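Local coordinates for protein N-acetylmuramoyl-L-alanine amidase XlyA (Bacillus subtilis, PDB 3RDR) that hydrolyses the amide link between N-acetylmuramoyl residues and L-amino acids in cell-wall peptidoglycan, here as the zinc-containing catalytic domain of an autolysin, at residues A[27-32]-A[128-133]; A[31-36]-A[143-148]. All coordinates share one frame; numbering follows the deposited sequence.

Contact 1: A[27-32]-A[128-133]. With ZN (zinc ion), chain B.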
ATOM      1  N   LEU A  27      11.851  -6.313   2.471  1.00 25.36           N
ATOM      2  CA  LEU A  27      11.879  -7.310   3.535  1.00 25.77           C
ATOM      3  C   LEU A  27      10.570  -7.230   4.327  1.00 26.22           C
ATOM      4  O   LEU A  27      10.281  -8.097   5.159  1.00 25.52           O
ATOM      5  CB  LEU A  27      13.056  -7.040   4.475  1.00 24.97           C
ATOM      6  CG  LEU A  27      14.453  -6.979   3.847  1.00 27.98           C
ATOM      7  CD1 LEU A  27      15.475  -6.590   4.913  1.00 26.49           C
ATOM      8  CD2 LEU A  27      14.800  -8.328   3.227  1.00 25.83           C
ATOM      9  N   TYR A  28       9.789  -6.182   4.065  1.00 24.75           N
ATOM     10  CA  TYR A  28       8.518  -5.969   4.754  1.00 25.83           C
ATOM     11  C   TYR A  28       7.408  -5.542   3.803  1.00 25.55           C
ATOM     12  O   TYR A  28       7.653  -5.178   2.648  1.00 22.90           O
ATOM     13  CB  TYR A  28       8.658  -4.869   5.813  1.00 26.32           C
ATOM     14  CG  TYR A  28       9.730  -5.097   6.851  1.00 31.41           C
ATOM     15  CD1 TYR A  28       9.442  -5.754   8.050  1.00 32.74           C
ATOM     16  CD2 TYR A  28      11.029  -4.640   6.645  1.00 30.91           C
ATOM     17  CE1 TYR A  28      10.429  -5.944   9.022  1.00 35.08           C
ATOM     18  CE2 TYR A  28      12.023  -4.828   7.605  1.00 35.55           C
ATOM     19  CZ  TYR A  28      11.715  -5.477   8.791  1.00 35.64           C
ATOM     20  OH  TYR A  28      12.689  -5.641   9.749  1.00 40.08           O
ATOM     21  N   ILE A  29       6.184  -5.586   4.320  1.00 25.56           N
ATOM     22  CA  ILE A  29       4.992  -5.167   3.600  1.00 23.95           C
ATOM     23  C   ILE A  29       4.230  -4.297   4.596  1.00 23.83           C
ATOM     24  O   ILE A  29       3.837  -4.760   5.671  1.00 23.51           O
ATOM     25  CB  ILE A  29       4.143  -6.374   3.171  1.00 25.82           C
ATOM     26  CG1 ILE A  29       4.908  -7.182   2.120  1.00 26.00           C
ATOM     27  CG2 ILE A  29       2.807  -5.907   2.602  1.00 25.16           C
ATOM     28  CD1 ILE A  29       4.229  -8.487   1.717  1.00 24.96           C
ATOM     29  N   THR A  30       4.056  -3.025   4.248  1.00 22.37           N
ATOM     30  CA  THR A  30       3.380  -2.061   5.107  1.00 20.50           C
ATOM     31  C   THR A  30       1.958  -1.756   4.629  1.00 22.13           C
ATOM     32  O   THR A  30       1.747  -1.349   3.488  1.00 22.63           O
ATOM     33  CB  THR A  30       4.198  -0.759   5.183  1.00 19.27           C
ATOM     34  OG1 THR A  30       5.524  -1.063   5.646  1.00 19.78           O
ATOM     35  CG2 THR A  30       3.556   0.237   6.145  1.00 19.60           C
ATOM     36  N   VAL A  31       0.985  -1.939   5.518  1.00 22.17           N
ATOM     37  CA  VAL A  31      -0.426  -1.718   5.184  1.00 21.64           C
ATOM     38  C   VAL A  31      -0.985  -0.382   5.660  1.00 19.68           C
ATOM     39  O   VAL A  31      -0.749   0.029   6.794  1.00 19.64           O
ATOM     40  CB  VAL A  31      -1.300  -2.848   5.776  1.00 22.45           C
ATOM     41  CG1 VAL A  31      -2.763  -2.650   5.381  1.00 21.76           C
ATOM     42  CG2 VAL A  31      -0.786  -4.194   5.295  1.00 20.51           C
ATOM     43  N   HIS A  32      -1.737   0.277   4.779  1.00 19.03           N
ATOM     44  CA  HIS A  32      -2.357   1.571   5.065  1.00 19.41           C
ATOM     45  C   HIS A  32      -3.851   1.527   4.722  1.00 20.01           C
ATOM     46  O   HIS A  32      -4.330   0.591   4.083  1.00 20.37           O
ATOM     47  CB  HIS A  32      -1.758   2.684   4.187  1.00 19.35           C
ATOM     48  CG  HIS A  32      -0.265   2.804   4.245  1.00 20.53           C
ATOM     49  ND1 HIS A  32       0.374   3.786   4.968  1.00 18.00           N
ATOM     50  CD2 HIS A  32       0.711   2.117   3.604  1.00 19.58           C
ATOM     51  CE1 HIS A  32       1.677   3.706   4.768  1.00 16.66           C
ATOM     52  NE2 HIS A  32       1.908   2.701   3.943  1.00 18.33           N
ATOM     53  N   ALA A 128       5.123 -12.448   9.732  1.00 30.40           N
ATOM     54  CA  ALA A 128       5.544 -11.598  10.836  1.00 29.27           C
ATOM     55  C   ALA A 128       6.018 -10.236  10.323  1.00 28.87           C
ATOM     56  O   ALA A 128       5.950  -9.235  11.039  1.00 28.08           O
ATOM     57  CB  ALA A 128       6.667 -12.279  11.628  1.00 29.30           C
ATOM     58  N   ASN A 129       6.491 -10.200   9.082  1.00 28.12           N
ATOM     59  CA  ASN A 129       6.976  -8.954   8.508  1.00 29.09           C
ATOM     60  C   ASN A 129       5.918  -8.151   7.751  1.00 28.08           C
ATOM     61  O   ASN A 129       6.238  -7.203   7.038  1.00 26.96           O
ATOM     62  CB  ASN A 129       8.202  -9.229   7.630  1.00 31.21           C
ATOM     63  CG  ASN A 129       9.480  -9.368   8.452  1.00 34.27           C
ATOM     64  OD1 ASN A 129       9.439  -9.749   9.622  1.00 35.46           O
ATOM     65  ND2 ASN A 129      10.617  -9.066   7.840  1.00 37.63           N
ATOM     66  N   VAL A 130       4.657  -8.548   7.896  1.00 27.34           N
ATOM     67  CA  VAL A 130       3.559  -7.806   7.286  1.00 25.77           C
ATOM     68  C   VAL A 130       3.146  -6.905   8.440  1.00 26.20           C
ATOM     69  O   VAL A 130       2.573  -7.369   9.427  1.00 27.50           O
ATOM     70  CB  VAL A 130       2.384  -8.720   6.884  1.00 26.42           C
ATOM     71  CG1 VAL A 130       1.229  -7.878   6.348  1.00 23.34           C
ATOM     72  CG2 VAL A 130       2.839  -9.708   5.819  1.00 23.10           C
ATOM     73  N   VAL A 131       3.459  -5.620   8.329  1.00 24.25           N
ATOM     74  CA  VAL A 131       3.168  -4.681   9.401  1.00 23.27           C
ATOM     75  C   VAL A 131       2.288  -3.497   9.030  1.00 23.54           C
ATOM     76  O   VAL A 131       2.109  -3.174   7.854  1.00 22.85           O
ATOM     77  CB  VAL A 131       4.475  -4.100   9.979  1.00 23.27           C
ATOM     78  CG1 VAL A 131       5.370  -5.220  10.492  1.00 24.32           C
ATOM     79  CG2 VAL A 131       5.191  -3.289   8.908  1.00 21.19           C
ATOM     80  N   PRO A 132       1.721  -2.834  10.050  1.00 23.75           N
ATOM     81  CA  PRO A 132       0.864  -1.669   9.832  1.00 23.17           C
ATOM     82  C   PRO A 132       1.762  -0.444   9.798  1.00 23.83           C
ATOM     83  O   PRO A 132       2.849  -0.453  10.380  1.00 23.59           O
ATOM     84  CB  PRO A 132      -0.037  -1.674  11.060  1.00 21.14           C
ATOM     85  CG  PRO A 132       0.908  -2.151  12.136  1.00 23.96           C
ATOM     86  CD  PRO A 132       1.632  -3.297  11.450  1.00 23.15           C
ATOM     87  N   HIS A 133       1.317   0.601   9.111  1.00 21.84           N
ATOM     88  CA  HIS A 133       2.081   1.835   9.042  1.00 21.46           C
ATOM     89  C   HIS A 133       2.496   2.233  10.459  1.00 23.12           C
ATOM     90  O   HIS A 133       3.613   2.698  10.689  1.00 23.35           O
ATOM     91  CB  HIS A 133       1.224   2.942   8.411  1.00 16.47           C
ATOM     92  CG  HIS A 133       1.894   4.282   8.364  1.00 17.47           C
ATOM     93  ND1 HIS A 133       1.273   5.405   7.863  1.00 16.13           N
ATOM     94  CD2 HIS A 133       3.129   4.682   8.751  1.00 18.08           C
ATOM     95  CE1 HIS A 133       2.094   6.436   7.941  1.00 15.58           C
ATOM     96  NE2 HIS A 133       3.227   6.024   8.478  1.00 17.82           N
TER
HETATM   97 ZN    ZN B 190      -0.516   5.094   6.536  1.00 33.73          ZN
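The amide of N129 lies over one face of the Y28 ring, its plane only 12° from the ring's, with ND2 3.3 Å from Y28 CE1. A hydrogen bond in the plane of the amide steadies that placement: ND2 donates to L27 O at 2.9 Å in a nearly straight bond (N-H...O 170°). W136 meets the Y28 ring edge-to-face. At the far end H32 and H133 share the zinc ion, each through ND1 at 2.2 Å. H133 ND1 stands at the edge of the H32 ring, near its plane, and the ring planes are inclined at 57°. H32 CG lies anti to the carbonyl carbon and H133 CG anti to the backbone N, which swings both rings toward the metal, where each presents ND1; C141 SG is a further ligand. H32 NE2 is hydrogen-bonded to H80, a second-shell contact that would orient the imidazole.

This is the parallel pairing of strand 28-33 with strand 130-132 in the T7-lysozyme-like amidase sheet, with a zinc-binding histidine at the end of each segment. I29 N bonds N129 O, V131 N bonds I29 O at 2.8 Å, V31 N bonds V131 O at 2.9 Å, and H133 N reaches V31 O at 3.2 Å. T30 CG2 packs 3.6 Å from H133 CA, while T30 OG1 is hydrogen-bonded to S92 and W136. On the other face, I29, V31 and V130 lie against helix 105-122. Strand 28-33 thus runs between 92-97 and 130-132, one of the sheet's two outermost strands, with W149 of helix 149-154 touching V31 and P132.

Contact 2: A[31-36]-A[143-148]; sequences VHNTAN and RKLLDT. With ZN (zinc ion), chain B.
The CA atoms of N33 and R143 come nearest, 6.3 Å apart, and no backbone-to-backbone bond joins the segments; the end of strand 28-33 instead meets an irregular loop through side-chain and water bonds. N33 projects toward that loop, and its OD1 accepts K144 N at 2.9 Å, with the donor in the carbonyl plane and an N-H...O angle of 145°. The amide's other end turns back: ND2 donates to H32 O from above the carbonyl plane, a bent bond at 134°. Both ends of this buried amide are therefore engaged, which fixes its flip. A water adds a second link, donating to N33 O and accepting from R143 N, each at 3.0 Å.

Beside the ND2 end of the amide, L145 CD2 comes within 4.3 Å of V31 CG1, an apolar contact, and also flanks N33 ND2 at 4.0 Å; F105 and I97 are among the neighbours. Farther out, the R143 guanidinium lies over A35, whose CA is 3.5 Å from CZ and stands against one face, offset toward the rim. The R143 side chain is extended from CG to NE, carrying the group across A35, and NH2 forms a salt bridge with E99, whose other carboxylate oxygen accepts A35 N.

Within the T7 lysozyme fold of this amidase, the arrangement fastens the segment just after the zinc ligand H32 to the loop following C141, another zinc ligand, joining two ligand-bearing parts of the metal site.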
ATOM      1  N   VAL A  31       0.985  -1.939   5.518  1.00 22.17           N
ATOM      2  CA  VAL A  31      -0.426  -1.718   5.184  1.00 21.64           C
ATOM      3  C   VAL A  31      -0.985  -0.382   5.660  1.00 19.68           C
ATOM      4  O   VAL A  31      -0.749   0.029   6.794  1.00 19.64           O
ATOM      5  CB  VAL A  31      -1.300  -2.848   5.776  1.00 22.45           C
ATOM      6  CG1 VAL A  31      -2.763  -2.650   5.381  1.00 21.76           C
ATOM      7  CG2 VAL A  31      -0.786  -4.194   5.295  1.00 20.51           C
ATOM      8  N   HIS A  32      -1.737   0.277   4.779  1.00 19.03           N
ATOM      9  CA  HIS A  32      -2.357   1.571   5.065  1.00 19.41           C
ATOM     10  C   HIS A  32      -3.851   1.527   4.722  1.00 20.01           C
ATOM     11  O   HIS A  32      -4.330   0.591   4.083  1.00 20.37           O
ATOM     12  CB  HIS A  32      -1.758   2.684   4.187  1.00 19.35           C
ATOM     13  CG  HIS A  32      -0.265   2.804   4.245  1.00 20.53           C
ATOM     14  ND1 HIS A  32       0.374   3.786   4.968  1.00 18.00           N
ATOM     15  CD2 HIS A  32       0.711   2.117   3.604  1.00 19.58           C
ATOM     16  CE1 HIS A  32       1.677   3.706   4.768  1.00 16.66           C
ATOM     17  NE2 HIS A  32       1.908   2.701   3.943  1.00 18.33           N
ATOM     18  N   ASN A  33      -4.564   2.567   5.141  1.00 19.69           N
ATOM     19  CA  ASN A  33      -5.983   2.755   4.838  1.00 20.01           C
ATOM     20  C   ASN A  33      -5.993   4.216   4.393  1.00 17.65           C
ATOM     21  O   ASN A  33      -5.446   5.067   5.086  1.00 19.24           O
ATOM     22  CB  ASN A  33      -6.866   2.574   6.083  1.00 19.85           C
ATOM     23  CG  ASN A  33      -7.210   1.110   6.360  1.00 22.45           C
ATOM     24  OD1 ASN A  33      -7.817   0.792   7.383  1.00 22.33           O
ATOM     25  ND2 ASN A  33      -6.831   0.219   5.449  1.00 22.26           N
ATOM     26  N   THR A  34      -6.598   4.506   3.245  1.00 17.62           N
ATOM     27  CA  THR A  34      -6.617   5.869   2.711  1.00 17.49           C
ATOM     28  C   THR A  34      -7.306   6.934   3.568  1.00 20.02           C
ATOM     29  O   THR A  34      -6.980   8.120   3.455  1.00 18.08           O
ATOM     30  CB  THR A  34      -7.280   5.913   1.324  1.00 14.72           C
ATOM     31  OG1 THR A  34      -8.660   5.551   1.450  1.00 17.43           O
ATOM     32  CG2 THR A  34      -6.592   4.946   0.361  1.00 13.75           C
ATOM     33  N   ALA A  35      -8.248   6.518   4.415  1.00 18.58           N
ATOM     34  CA  ALA A  35      -9.004   7.453   5.253  1.00 20.28           C
ATOM     35  C   ALA A  35      -9.752   8.442   4.349  1.00 20.05           C
ATOM     36  O   ALA A  35      -9.979   9.603   4.707  1.00 20.87           O
ATOM     37  CB  ALA A  35      -8.066   8.207   6.212  1.00 19.20           C
ATOM     38  N   ASN A  36     -10.135   7.961   3.172  1.00 20.53           N
ATOM     39  CA  ASN A  36     -10.863   8.764   2.200  1.00 18.33           C
ATOM     40  C   ASN A  36     -12.157   8.020   1.876  1.00 18.37           C
ATOM     41  O   ASN A  36     -12.172   7.127   1.027  1.00 16.71           O
ATOM     42  CB  ASN A  36     -10.029   8.929   0.926  1.00 19.92           C
ATOM     43  CG  ASN A  36     -10.593   9.983  -0.005  1.00 20.80           C
ATOM     44  OD1 ASN A  36     -11.783  10.304   0.056  1.00 20.76           O
ATOM     45  ND2 ASN A  36      -9.748  10.520  -0.883  1.00 19.63           N
ATOM     46  N   ARG A 143      -6.191   2.822  10.062  1.00 26.92           N
ATOM     47  CA  ARG A 143      -7.252   3.129  11.010  1.00 29.63           C
ATOM     48  C   ARG A 143      -8.407   2.138  11.140  1.00 29.71           C
ATOM     49  O   ARG A 143      -8.955   1.984  12.229  1.00 32.25           O
ATOM     50  CB  ARG A 143      -7.804   4.536  10.732  1.00 30.90           C
ATOM     51  CG  ARG A 143      -8.590   4.684   9.436  1.00 31.87           C
ATOM     52  CD  ARG A 143      -9.185   6.078   9.335  1.00 32.36           C
ATOM     53  NE  ARG A 143     -10.249   6.160   8.338  1.00 32.02           N
ATOM     54  CZ  ARG A 143     -10.998   7.239   8.126  1.00 30.24           C
ATOM     55  NH1 ARG A 143     -10.803   8.339   8.839  1.00 28.51           N
ATOM     56  NH2 ARG A 143     -11.952   7.213   7.206  1.00 28.37           N
ATOM     57  N   LYS A 144      -8.771   1.458  10.058  1.00 30.19           N
ATOM     58  CA  LYS A 144      -9.881   0.504  10.110  1.00 31.37           C
ATOM     59  C   LYS A 144      -9.472  -0.943  10.367  1.00 31.95           C
ATOM     60  O   LYS A 144     -10.329  -1.825  10.479  1.00 30.37           O
ATOM     61  CB  LYS A 144     -10.692   0.551   8.811  1.00 31.81           C
ATOM     62  CG  LYS A 144     -11.324   1.896   8.511  1.00 34.63           C
ATOM     63  CD  LYS A 144     -12.448   1.758   7.504  1.00 36.94           C
ATOM     64  CE  LYS A 144     -13.589   0.925   8.075  1.00 38.17           C
ATOM     65  NZ  LYS A 144     -14.761   0.892   7.167  1.00 40.13           N
ATOM     66  N   LEU A 145      -8.171  -1.190  10.459  1.00 31.82           N
ATOM     67  CA  LEU A 145      -7.675  -2.543  10.682  1.00 32.38           C
ATOM     68  C   LEU A 145      -6.858  -2.704  11.964  1.00 31.79           C
ATOM     69  O   LEU A 145      -6.584  -3.825  12.385  1.00 32.12           O
ATOM     70  CB  LEU A 145      -6.827  -2.984   9.482  1.00 32.28           C
ATOM     71  CG  LEU A 145      -7.488  -3.665   8.278  1.00 35.24           C
ATOM     72  CD1 LEU A 145      -8.890  -3.140   8.058  1.00 37.17           C
ATOM     73  CD2 LEU A 145      -6.621  -3.443   7.044  1.00 33.13           C
ATOM     74  N   LEU A 146      -6.476  -1.593  12.586  1.00 32.76           N
ATOM     75  CA  LEU A 146      -5.669  -1.646  13.799  1.00 34.04           C
ATOM     76  C   LEU A 146      -6.284  -2.428  14.959  1.00 36.81           C
ATOM     77  O   LEU A 146      -5.647  -3.336  15.494  1.00 38.05           O
ATOM     78  CB  LEU A 146      -5.293  -0.225  14.245  1.00 32.26           C
ATOM     79  CG  LEU A 146      -4.161   0.413  13.422  1.00 30.84           C
ATOM     80  CD1 LEU A 146      -3.993   1.880  13.781  1.00 30.00           C
ATOM     81  CD2 LEU A 146      -2.867  -0.348  13.674  1.00 29.45           C
ATOM     82  N   ASP A 147      -7.514  -2.095  15.347  1.00 38.46           N
ATOM     83  CA  ASP A 147      -8.170  -2.798  16.453  1.00 39.04           C
ATOM     84  C   ASP A 147      -8.362  -4.288  16.188  1.00 37.76           C
ATOM     85  O   ASP A 147      -8.596  -5.061  17.115  1.00 39.07           O
ATOM     86  CB  ASP A 147      -9.535  -2.178  16.767  1.00 41.30           C
ATOM     87  CG  ASP A 147      -9.422  -0.850  17.481  1.00 43.69           C
ATOM     88  OD1 ASP A 147      -8.599  -0.745  18.414  1.00 46.77           O
ATOM     89  OD2 ASP A 147     -10.165   0.086  17.116  1.00 46.20           O
ATOM     90  N   THR A 148      -8.273  -4.692  14.927  1.00 36.29           N
ATOM     91  CA  THR A 148      -8.435  -6.100  14.578  1.00 34.16           C
ATOM     92  C   THR A 148      -7.269  -6.575  13.709  1.00 33.90           C
ATOM     93  O   THR A 148      -7.406  -7.520  12.934  1.00 33.84           O
ATOM     94  CB  THR A 148      -9.760  -6.333  13.813  1.00 36.10           C
ATOM     95  OG1 THR A 148      -9.800  -5.495  12.650  1.00 36.62           O
ATOM     96  CG2 THR A 148     -10.956  -6.012  14.703  1.00 34.39           C
TER
HETATM   97 ZN    ZN B 190      -0.516   5.094   6.536  1.00 33.73          ZN
HETATM   98  O   HOH W   1      -5.805   5.010   8.112  1.00 22.39           O

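After the edge strand 7-9, the chain enters strand 28-33, from which both contacts start, sharing V31 and H32. It then passes through helix 43-50, the middle of the sheet and helix 105-122 before strand 130-132 returns alongside, where contact 1 closes a loop with 95 residues between its segments. After helix 133-137 and C141, segment 143-148 closes contact 2 over 106 residues. The closures are staggered and cross rather than nest: contact 2 starts within the end of 27-32 and closes after 128-133. Their centres are 12 Å apart, and they touch directly: P132 CB packs 4.1 Å from L146 CD2. Together they tie the sheet edge, the zinc site and the loop leading into helix 149-154.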